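PDB 6XF9: packaging protein UL32 from Human herpesvirus 8 type M, which probably directs newly made capsids to nuclear replication compartments and so takes part in the cleavage and packaging of viral genomic DNA. Local coordinates for residues 299-310 with 376-386; 333-343 with 355-364. All coordinates share one frame; numbering follows the deposited sequence.

Overall arrangement
Both contacts lie in the C-terminal half of the chain, round the zinc site of Cys296, Cys299, His366 and Cys373, and contact 2 is nested inside the loop that contact 1 closes, their centres about 19 Å apart. Contact 1 is buried near the centre of the subunit, where helices 297-304 and 308-321 meet helices 371-379 and 382-386; it combines a zinc-bound thiolate with proline-aromatic packing. Contact 2, further out and partly buried, joins helix 329-338 and the turn after it to helices 349-357 and 360-369, with aliphatic packing at one end and an arginine gripping backbone carbonyls at the other. A neighbouring subunit reaches contact 2, whereas no other chain touches contact 1.

Contact 1 (299-310 with 376-386); sequences CECLAAHPEAPK and NAKVVSEDVLF. With ZN (zinc ion), chain P.
A zinc site of three cysteines and one histidine marks one end of this contact, where Cys299 and Asn376 meet beside the metal. Cys299 SG binds the zinc ion at 2.3 Å, and Cys296, His366 and Cys373 complete the coordination shell. Cys299 SG also accepts a nearly straight hydrogen bond from Asn376 ND2 at 3.4 Å (N-H...S 175°), with the sulfur lying in the amide plane. Such an N-H...S bond probably draws some negative charge off the thiolate. The other end of the Asn376 amide is held too, its OD1 accepting from the backbone N of His87, which fixes the turn of the amide and makes Asn376 a second-shell residue of the zinc site.

Cys296 and Cys299 form the CxxC half of the site, at the start of helix 297-304, while His366, in helix 360-369, and Cys373, one turn before Asn376 in helix 371-379, supply the other two ligands, so the zinc ion pins together the same chain regions that pack further along. The Leu302 CD1 branch lies against the backbone of helix 371-379, 3.9 Å from Ala377 N. At the far end, Pro306 crosses Phe386 at about a right angle and sets its CG over one face of the ring, 4.0 Å from the centroid, a CH-pi contact. The rim of that ring meets backbone: Phe386 CE2 comes within 3.4 Å of Ala303 O, which approaches at the ring edge and also accepts from the indole of Trp5.

Between these ends, Glu382 has CG between its backbone N and carbonyl carbon (chi1 61°) and bends again at chi2, which lays the carboxylate alongside Pro309, OE2 3.6 Å from Pro309 CB. Glu382 CB packs on Pro306 O at 3.4 Å, while both methyls of Val380 face Pro309 CG.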
loop_
_atom_site.group_PDB
_atom_site.type_symbol
_atom_site.label_atom_id
_atom_site.label_comp_id
_atom_site.label_asym_id
_atom_site.label_seq_id
_atom_site.Cartn_x
_atom_site.Cartn_y
_atom_site.Cartn_z
ATOM N N CYS D 299 -2.310 5.821 41.905
ATOM C CA CYS D 299 -3.058 6.987 41.446
ATOM C C CYS D 299 -4.141 7.373 42.437
ATOM O O CYS D 299 -4.464 8.557 42.562
ATOM C CB CYS D 299 -3.676 6.736 40.066
ATOM S SG CYS D 299 -2.511 6.835 38.662
ATOM N N GLU D 300 -4.756 6.396 43.109
ATOM C CA GLU D 300 -5.665 6.733 44.199
ATOM C C GLU D 300 -4.919 7.523 45.263
ATOM O O GLU D 300 -5.393 8.566 45.722
ATOM C CB GLU D 300 -6.262 5.461 44.806
ATOM C CG GLU D 300 -6.924 4.541 43.798
ATOM C CD GLU D 300 -8.041 5.195 43.031
ATOM O OE1 GLU D 300 -8.775 5.981 43.642
ATOM O OE2 GLU D 300 -8.162 4.959 41.804
ATOM N N CYS D 301 -3.707 7.085 45.606
ATOM C CA CYS D 301 -2.931 7.778 46.624
ATOM C C CYS D 301 -2.635 9.205 46.221
ATOM O O CYS D 301 -2.553 10.089 47.080
ATOM C CB CYS D 301 -1.632 7.031 46.896
ATOM S SG CYS D 301 -1.952 5.460 47.705
ATOM N N LEU D 302 -2.397 9.444 44.933
ATOM C CA LEU D 302 -2.132 10.807 44.486
ATOM C C LEU D 302 -3.268 11.741 44.865
ATOM O O LEU D 302 -3.032 12.898 45.218
ATOM C CB LEU D 302 -1.887 10.842 42.979
ATOM C CG LEU D 302 -0.579 10.198 42.510
ATOM C CD1 LEU D 302 -0.424 10.418 41.032
ATOM C CD2 LEU D 302 0.615 10.789 43.227
ATOM N N ALA D 303 -4.502 11.261 44.811
ATOM C CA ALA D 303 -5.654 12.086 45.141
ATOM C C ALA D 303 -6.136 11.920 46.574
ATOM O O ALA D 303 -6.883 12.772 47.067
ATOM C CB ALA D 303 -6.822 11.755 44.209
ATOM N N ALA D 304 -5.722 10.861 47.258
ATOM C CA ALA D 304 -6.290 10.521 48.547
ATOM C C ALA D 304 -5.382 10.869 49.718
ATOM O O ALA D 304 -5.850 10.851 50.863
ATOM C CB ALA D 304 -6.597 9.021 48.591
ATOM N N HIS D 305 -4.123 11.228 49.469
ATOM C CA HIS D 305 -3.188 11.376 50.553
ATOM C C HIS D 305 -2.199 12.502 50.302
ATOM O O HIS D 305 -1.645 12.609 49.196
ATOM C CB HIS D 305 -2.422 10.080 50.777
ATOM C CG HIS D 305 -1.697 10.032 52.084
ATOM N ND1 HIS D 305 -0.616 10.839 52.370
ATOM C CD2 HIS D 305 -1.892 9.259 53.178
ATOM C CE1 HIS D 305 -0.179 10.567 53.587
ATOM N NE2 HIS D 305 -0.931 9.608 54.095
ATOM N N PRO D 306 -1.899 13.300 51.336
ATOM C CA PRO D 306 -1.187 14.569 51.105
ATOM C C PRO D 306 0.258 14.425 50.690
ATOM O O PRO D 306 0.802 15.372 50.118
ATOM C CB PRO D 306 -1.293 15.286 52.460
ATOM C CG PRO D 306 -2.504 14.678 53.117
ATOM C CD PRO D 306 -2.479 13.236 52.692
ATOM N N GLU D 307 0.938 13.335 51.024
ATOM C CA GLU D 307 2.349 13.220 50.673
ATOM C C GLU D 307 2.631 12.184 49.592
ATOM O O GLU D 307 3.801 11.902 49.319
ATOM C CB GLU D 307 3.177 12.964 51.931
ATOM C CG GLU D 307 2.449 12.120 52.925
ATOM C CD GLU D 307 3.114 12.066 54.296
ATOM O OE1 GLU D 307 4.326 12.359 54.397
ATOM O OE2 GLU D 307 2.401 11.735 55.278
ATOM N N ALA D 308 1.593 11.648 48.928
ATOM C CA ALA D 308 1.851 10.681 47.859
ATOM C C ALA D 308 2.543 11.337 46.667
ATOM O O ALA D 308 3.565 10.794 46.205
ATOM C CB ALA D 308 0.549 9.982 47.446
ATOM N N PRO D 309 2.089 12.493 46.146
ATOM C CA PRO D 309 2.795 13.096 45.000
ATOM C C PRO D 309 4.289 13.256 45.201
ATOM O O PRO D 309 5.091 12.835 44.352
ATOM C CB PRO D 309 2.082 14.442 44.848
ATOM C CG PRO D 309 0.694 14.153 45.237
ATOM C CD PRO D 309 0.798 13.179 46.388
ATOM N N LYS D 310 4.692 13.859 46.312
ATOM C CA LYS D 310 6.111 14.079 46.506
ATOM C C LYS D 310 6.826 12.785 46.870
ATOM O O LYS D 310 7.993 12.603 46.496
ATOM C CB LYS D 310 6.320 15.126 47.588
ATOM C CG LYS D 310 7.560 15.955 47.380
ATOM C CD LYS D 310 8.090 16.523 48.691
ATOM C CE LYS D 310 9.626 16.515 48.714
ATOM N NZ LYS D 310 10.234 17.560 47.818
ATOM N N ASN D 376 -1.697 11.844 35.410
ATOM C CA ASN D 376 -2.178 12.052 36.775
ATOM C C ASN D 376 -1.100 12.650 37.673
ATOM O O ASN D 376 -1.376 13.561 38.455
ATOM C CB ASN D 376 -2.657 10.724 37.340
ATOM C CG ASN D 376 -4.050 10.398 36.943
ATOM O OD1 ASN D 376 -4.767 11.237 36.410
ATOM N ND2 ASN D 376 -4.466 9.175 37.222
ATOM N N ALA D 377 0.133 12.149 37.594
ATOM C CA ALA D 377 1.202 12.771 38.369
ATOM C C ALA D 377 1.473 14.209 37.924
ATOM O O ALA D 377 1.874 15.038 38.750
ATOM C CB ALA D 377 2.478 11.938 38.284
ATOM N N LYS D 378 1.287 14.529 36.632
ATOM C CA LYS D 378 1.610 15.875 36.154
ATOM C C LYS D 378 0.552 16.893 36.520
ATOM O O LYS D 378 0.868 18.069 36.673
ATOM C CB LYS D 378 1.788 15.901 34.633
ATOM C CG LYS D 378 3.094 15.348 34.097
ATOM C CD LYS D 378 4.206 16.287 34.522
ATOM C CE LYS D 378 5.490 16.064 33.752
ATOM N NZ LYS D 378 6.543 17.083 34.128
ATOM N N VAL D 379 -0.686 16.464 36.683
ATOM C CA VAL D 379 -1.802 17.379 36.877
ATOM C C VAL D 379 -2.022 17.724 38.348
ATOM O O VAL D 379 -2.494 18.820 38.658
ATOM C CB VAL D 379 -3.054 16.731 36.257
ATOM C CG1 VAL D 379 -4.271 17.548 36.516
ATOM C CG2 VAL D 379 -2.874 16.530 34.755
ATOM N N VAL D 380 -1.656 16.819 39.263
ATOM C CA VAL D 380 -2.018 16.925 40.673
ATOM C C VAL D 380 -1.215 18.007 41.388
ATOM O O VAL D 380 -0.016 18.197 41.135
ATOM C CB VAL D 380 -1.800 15.556 41.337
ATOM C CG1 VAL D 380 -0.318 15.206 41.300
ATOM C CG2 VAL D 380 -2.346 15.544 42.736
ATOM N N SER D 381 -1.877 18.710 42.313
ATOM C CA SER D 381 -1.230 19.609 43.274
ATOM C C SER D 381 -1.686 19.211 44.674
ATOM O O SER D 381 -2.848 19.439 45.030
ATOM C CB SER D 381 -1.570 21.062 42.998
ATOM O OG SER D 381 -1.197 21.856 44.109
ATOM N N GLU D 382 -0.798 18.557 45.437
ATOM C CA GLU D 382 -1.125 18.148 46.805
ATOM C C GLU D 382 -1.393 19.339 47.713
ATOM O O GLU D 382 -2.058 19.182 48.744
ATOM C CB GLU D 382 -0.011 17.284 47.405
ATOM C CG GLU D 382 1.364 17.928 47.521
ATOM C CD GLU D 382 2.105 18.020 46.211
ATOM O OE1 GLU D 382 3.352 18.169 46.253
ATOM O OE2 GLU D 382 1.456 17.928 45.136
ATOM N N ASP D 383 -0.848 20.509 47.374
ATOM C CA ASP D 383 -1.105 21.711 48.154
ATOM C C ASP D 383 -2.557 22.154 48.015
ATOM O O ASP D 383 -3.238 22.368 49.019
ATOM C CB ASP D 383 -0.158 22.816 47.710
ATOM C CG ASP D 383 1.293 22.403 47.825
ATOM O OD1 ASP D 383 1.656 21.769 48.840
ATOM O OD2 ASP D 383 2.076 22.695 46.897
ATOM N N VAL D 384 -3.047 22.322 46.781
ATOM C CA VAL D 384 -4.452 22.681 46.578
ATOM C C VAL D 384 -5.351 21.688 47.282
ATOM O O VAL D 384 -6.303 22.056 47.978
ATOM C CB VAL D 384 -4.797 22.756 45.079
ATOM C CG1 VAL D 384 -6.267 22.996 44.912
ATOM C CG2 VAL D 384 -4.020 23.858 44.405
ATOM N N LEU D 385 -5.070 20.406 47.106
ATOM C CA LEU D 385 -6.031 19.409 47.538
ATOM C C LEU D 385 -6.071 19.293 49.053
ATOM O O LEU D 385 -7.136 19.036 49.627
ATOM C CB LEU D 385 -5.704 18.060 46.910
ATOM C CG LEU D 385 -5.927 17.916 45.408
ATOM C CD1 LEU D 385 -5.913 16.416 45.066
ATOM C CD2 LEU D 385 -7.222 18.602 44.937
ATOM N N PHE D 386 -4.920 19.437 49.720
ATOM C CA PHE D 386 -4.821 18.973 51.096
ATOM C C PHE D 386 -4.348 19.990 52.117
ATOM O O PHE D 386 -4.486 19.721 53.311
ATOM C CB PHE D 386 -3.930 17.719 51.175
ATOM C CG PHE D 386 -4.686 16.463 50.857
ATOM C CD1 PHE D 386 -5.637 15.978 51.739
ATOM C CD2 PHE D 386 -4.519 15.826 49.648
ATOM C CE1 PHE D 386 -6.376 14.856 51.442
ATOM C CE2 PHE D 386 -5.245 14.698 49.343
ATOM C CZ PHE D 386 -6.174 14.212 50.242
HETATM ZN ZN ZN P . -1.032 5.046 38.513
#

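Contact 2 (333-343 with 355-364); sequences IAFVLDNPFAM and IRGCTPQEIH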
loop_
_atom_site.group_PDB
_atom_site.type_symbol
_atom_site.label_atom_id
_atom_site.label_comp_id
_atom_site.label_asym_id
_atom_site.label_seq_id
_atom_site.Cartn_x
_atom_site.Cartn_y
_atom_site.Cartn_z
ATOM N N ILE D 333 13.117 -1.284 41.917
ATOM C CA ILE D 333 11.979 -1.006 42.777
ATOM C C ILE D 333 11.955 -1.980 43.949
ATOM O O ILE D 333 11.727 -1.588 45.102
ATOM C CB ILE D 333 10.689 -1.067 41.945
ATOM C CG1 ILE D 333 10.664 0.083 40.940
ATOM C CG2 ILE D 333 9.484 -1.037 42.836
ATOM C CD1 ILE D 333 9.735 -0.136 39.768
ATOM N N ALA D 334 12.186 -3.265 43.679
ATOM C CA ALA D 334 12.211 -4.237 44.766
ATOM C C ALA D 334 13.355 -3.954 45.726
ATOM O O ALA D 334 13.176 -4.034 46.944
ATOM C CB ALA D 334 12.309 -5.654 44.216
ATOM N N PHE D 335 14.532 -3.596 45.199
ATOM C CA PHE D 335 15.683 -3.309 46.059
ATOM C C PHE D 335 15.424 -2.116 46.971
ATOM O O PHE D 335 15.753 -2.159 48.161
ATOM C CB PHE D 335 16.939 -3.044 45.224
ATOM C CG PHE D 335 17.511 -4.278 44.535
ATOM C CD1 PHE D 335 16.892 -5.527 44.650
ATOM C CD2 PHE D 335 18.674 -4.178 43.753
ATOM C CE1 PHE D 335 17.431 -6.640 44.005
ATOM C CE2 PHE D 335 19.214 -5.290 43.110
ATOM C CZ PHE D 335 18.592 -6.518 43.237
ATOM N N VAL D 336 14.857 -1.032 46.436
ATOM C CA VAL D 336 14.582 0.142 47.268
ATOM C C VAL D 336 13.592 -0.195 48.378
ATOM O O VAL D 336 13.774 0.204 49.529
ATOM C CB VAL D 336 14.080 1.308 46.401
ATOM C CG1 VAL D 336 13.437 2.352 47.272
ATOM C CG2 VAL D 336 15.235 1.904 45.616
ATOM N N LEU D 337 12.550 -0.952 48.057
ATOM C CA LEU D 337 11.456 -1.229 48.981
ATOM C C LEU D 337 11.604 -2.505 49.803
ATOM O O LEU D 337 10.705 -2.790 50.601
ATOM C CB LEU D 337 10.130 -1.301 48.214
ATOM C CG LEU D 337 9.671 -0.043 47.473
ATOM C CD1 LEU D 337 8.295 -0.316 46.972
ATOM C CD2 LEU D 337 9.648 1.167 48.408
ATOM N N ASP D 338 12.656 -3.314 49.611
ATOM C CA ASP D 338 12.863 -4.443 50.524
ATOM C C ASP D 338 13.361 -3.964 51.877
ATOM O O ASP D 338 12.966 -4.501 52.920
ATOM C CB ASP D 338 13.848 -5.461 49.964
ATOM C CG ASP D 338 14.096 -6.620 50.941
ATOM O OD1 ASP D 338 13.145 -6.975 51.683
ATOM O OD2 ASP D 338 15.235 -7.150 50.998
ATOM N N ASN D 339 14.157 -2.897 51.850
ATOM C CA ASN D 339 14.766 -2.362 53.060
ATOM C C ASN D 339 13.685 -2.056 54.069
ATOM O O ASN D 339 12.642 -1.500 53.728
ATOM C CB ASN D 339 15.571 -1.100 52.747
ATOM C CG ASN D 339 16.203 -0.491 53.983
ATOM O OD1 ASN D 339 16.050 -1.006 55.090
ATOM N ND2 ASN D 339 16.917 0.614 53.799
ATOM N N PRO D 340 13.893 -2.435 55.313
ATOM C CA PRO D 340 12.874 -2.251 56.326
ATOM C C PRO D 340 12.647 -0.814 56.611
ATOM O O PRO D 340 11.607 -0.475 57.084
ATOM C CB PRO D 340 13.465 -2.960 57.525
ATOM C CG PRO D 340 14.416 -3.931 56.942
ATOM C CD PRO D 340 15.053 -3.126 55.865
ATOM N N PHE D 341 13.614 0.022 56.312
ATOM C CA PHE D 341 13.518 1.438 56.578
ATOM C C PHE D 341 13.175 2.217 55.348
ATOM O O PHE D 341 13.496 3.371 55.243
ATOM C CB PHE D 341 14.840 1.957 57.122
ATOM N N ALA D 342 12.523 1.572 54.411
ATOM C CA ALA D 342 12.214 2.178 53.133
ATOM C C ALA D 342 11.381 3.406 53.119
ATOM O O ALA D 342 10.475 3.564 53.875
ATOM C CB ALA D 342 11.559 1.159 52.256
ATOM N N MET D 343 11.695 4.291 52.208
ATOM C CA MET D 343 10.884 5.513 52.125
ATOM C C MET D 343 10.707 6.272 53.438
ATOM O O MET D 343 9.580 6.552 53.846
ATOM C CB MET D 343 9.511 5.196 51.523
ATOM C CG MET D 343 9.572 4.580 50.134
ATOM S SD MET D 343 7.939 4.235 49.453
ATOM C CE MET D 343 7.238 5.882 49.403
ATOM N N ILE D 355 2.307 1.658 49.693
ATOM C CA ILE D 355 3.263 1.746 48.592
ATOM C C ILE D 355 4.203 0.546 48.606
ATOM O O ILE D 355 4.468 -0.070 47.568
ATOM C CB ILE D 355 4.025 3.083 48.656
ATOM C CG1 ILE D 355 3.072 4.257 48.366
ATOM C CG2 ILE D 355 5.214 3.093 47.703
ATOM C CD1 ILE D 355 3.727 5.635 48.504
ATOM N N ARG D 356 4.721 0.195 49.782
ATOM C CA ARG D 356 5.654 -0.926 49.900
ATOM C C ARG D 356 4.989 -2.273 49.694
ATOM O O ARG D 356 5.686 -3.261 49.451
ATOM C CB ARG D 356 6.342 -0.881 51.254
ATOM C CG ARG D 356 7.169 0.376 51.398
ATOM C CD ARG D 356 7.951 0.360 52.676
ATOM N NE ARG D 356 8.816 -0.813 52.737
ATOM C CZ ARG D 356 9.397 -1.246 53.848
ATOM N NH1 ARG D 356 9.216 -0.579 54.985
ATOM N NH2 ARG D 356 10.177 -2.323 53.819
ATOM N N GLY D 357 3.669 -2.351 49.859
ATOM C CA GLY D 357 2.949 -3.581 49.578
ATOM C C GLY D 357 2.607 -3.784 48.117
ATOM O O GLY D 357 2.314 -4.915 47.714
ATOM N N CYS D 358 2.595 -2.709 47.327
ATOM C CA CYS D 358 2.357 -2.833 45.899
ATOM C C CYS D 358 3.417 -3.716 45.262
ATOM O O CYS D 358 4.571 -3.752 45.699
ATOM C CB CYS D 358 2.350 -1.461 45.227
ATOM S SG CYS D 358 0.899 -0.427 45.606
ATOM N N THR D 359 3.017 -4.421 44.208
ATOM C CA THR D 359 3.959 -5.238 43.469
ATOM C C THR D 359 4.923 -4.343 42.689
ATOM O O THR D 359 4.585 -3.205 42.353
ATOM C CB THR D 359 3.203 -6.167 42.522
ATOM O OG1 THR D 359 2.763 -5.436 41.368
ATOM C CG2 THR D 359 2.006 -6.713 43.219
ATOM N N PRO D 360 6.130 -4.838 42.378
ATOM C CA PRO D 360 7.056 -4.024 41.566
ATOM C C PRO D 360 6.497 -3.689 40.202
ATOM O O PRO D 360 6.925 -2.704 39.598
ATOM C CB PRO D 360 8.322 -4.891 41.470
ATOM C CG PRO D 360 8.185 -5.926 42.568
ATOM C CD PRO D 360 6.702 -6.154 42.712
ATOM N N GLN D 361 5.585 -4.501 39.667
ATOM C CA GLN D 361 4.930 -4.120 38.423
ATOM C C GLN D 361 3.993 -2.932 38.620
ATOM O O GLN D 361 3.963 -2.036 37.778
ATOM C CB GLN D 361 4.154 -5.293 37.848
ATOM C CG GLN D 361 4.977 -6.422 37.258
ATOM C CD GLN D 361 5.471 -7.384 38.289
ATOM O OE1 GLN D 361 5.017 -7.371 39.430
ATOM N NE2 GLN D 361 6.363 -8.276 37.882
ATOM N N GLU D 362 3.206 -2.894 39.707
ATOM C CA GLU D 362 2.325 -1.741 39.907
ATOM C C GLU D 362 3.130 -0.466 39.991
ATOM O O GLU D 362 2.733 0.561 39.433
ATOM C CB GLU D 362 1.467 -1.876 41.163
ATOM C CG GLU D 362 0.536 -3.086 41.186
ATOM C CD GLU D 362 -0.490 -3.003 42.300
ATOM O OE1 GLU D 362 -0.300 -3.731 43.309
ATOM O OE2 GLU D 362 -1.445 -2.184 42.186
ATOM N N ILE D 363 4.257 -0.508 40.704
ATOM C CA ILE D 363 5.100 0.673 40.832
ATOM C C ILE D 363 5.828 0.937 39.522
ATOM O O ILE D 363 5.948 2.088 39.087
ATOM C CB ILE D 363 6.068 0.492 42.016
ATOM C CG1 ILE D 363 5.277 0.491 43.319
ATOM C CG2 ILE D 363 7.110 1.591 42.063
ATOM C CD1 ILE D 363 6.002 -0.146 44.448
ATOM N N HIS D 364 6.308 -0.121 38.858
ATOM C CA HIS D 364 6.895 0.042 37.528
ATOM C C HIS D 364 5.899 0.682 36.578
ATOM O O HIS D 364 6.220 1.647 35.875
ATOM C CB HIS D 364 7.335 -1.310 36.967
ATOM C CG HIS D 364 7.953 -1.227 35.603
ATOM N ND1 HIS D 364 7.790 -2.211 34.648
ATOM C CD2 HIS D 364 8.749 -0.287 35.040
ATOM C CE1 HIS D 364 8.446 -1.870 33.551
ATOM N NE2 HIS D 364 9.037 -0.708 33.763
#
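With CG anti to its carbonyl carbon (chi1 -63°) and the chain bent at chi3 (58°), Arg356 brings its guanidinium against the turn that follows helix 329-338. Arg356 NH2 donates to Leu337 O at 3.3 Å, close to the guanidinium plane but above the plane of the carbonyl; NE adds a weak bond to the same oxygen. Arg356 NH1 donates to Pro340 O at 3.2 Å, tilted from the guanidinium plane. Ala342 CB rests over one face, 3.4 Å from Arg356 NE. Within the turn, Asn339 OD1 accepts from Phe341 N, an Asx turn.

The rest is apolar and begins at the arginine's stem, Leu337 CD2 lying against Arg356 CG. Leu337 and Ile363 meet tip to tip, their CD1 atoms a tight 3.4 Å apart. Ile333 slides past Ile363, CG2 to CG2 at 3.6 Å. Met343 crosses Ile355, SD lying 3.4 Å from Ile355 CG2. Asp338 OD2 forms a salt bridge with Arg63 NE of a neighbouring subunit. Segments 333-338 and 360-364 cross at 111°, two helices packed at a subunit boundary of the pentameric ring, with one arginine bonded to carbonyls at the helix end and in the Asx turn after it.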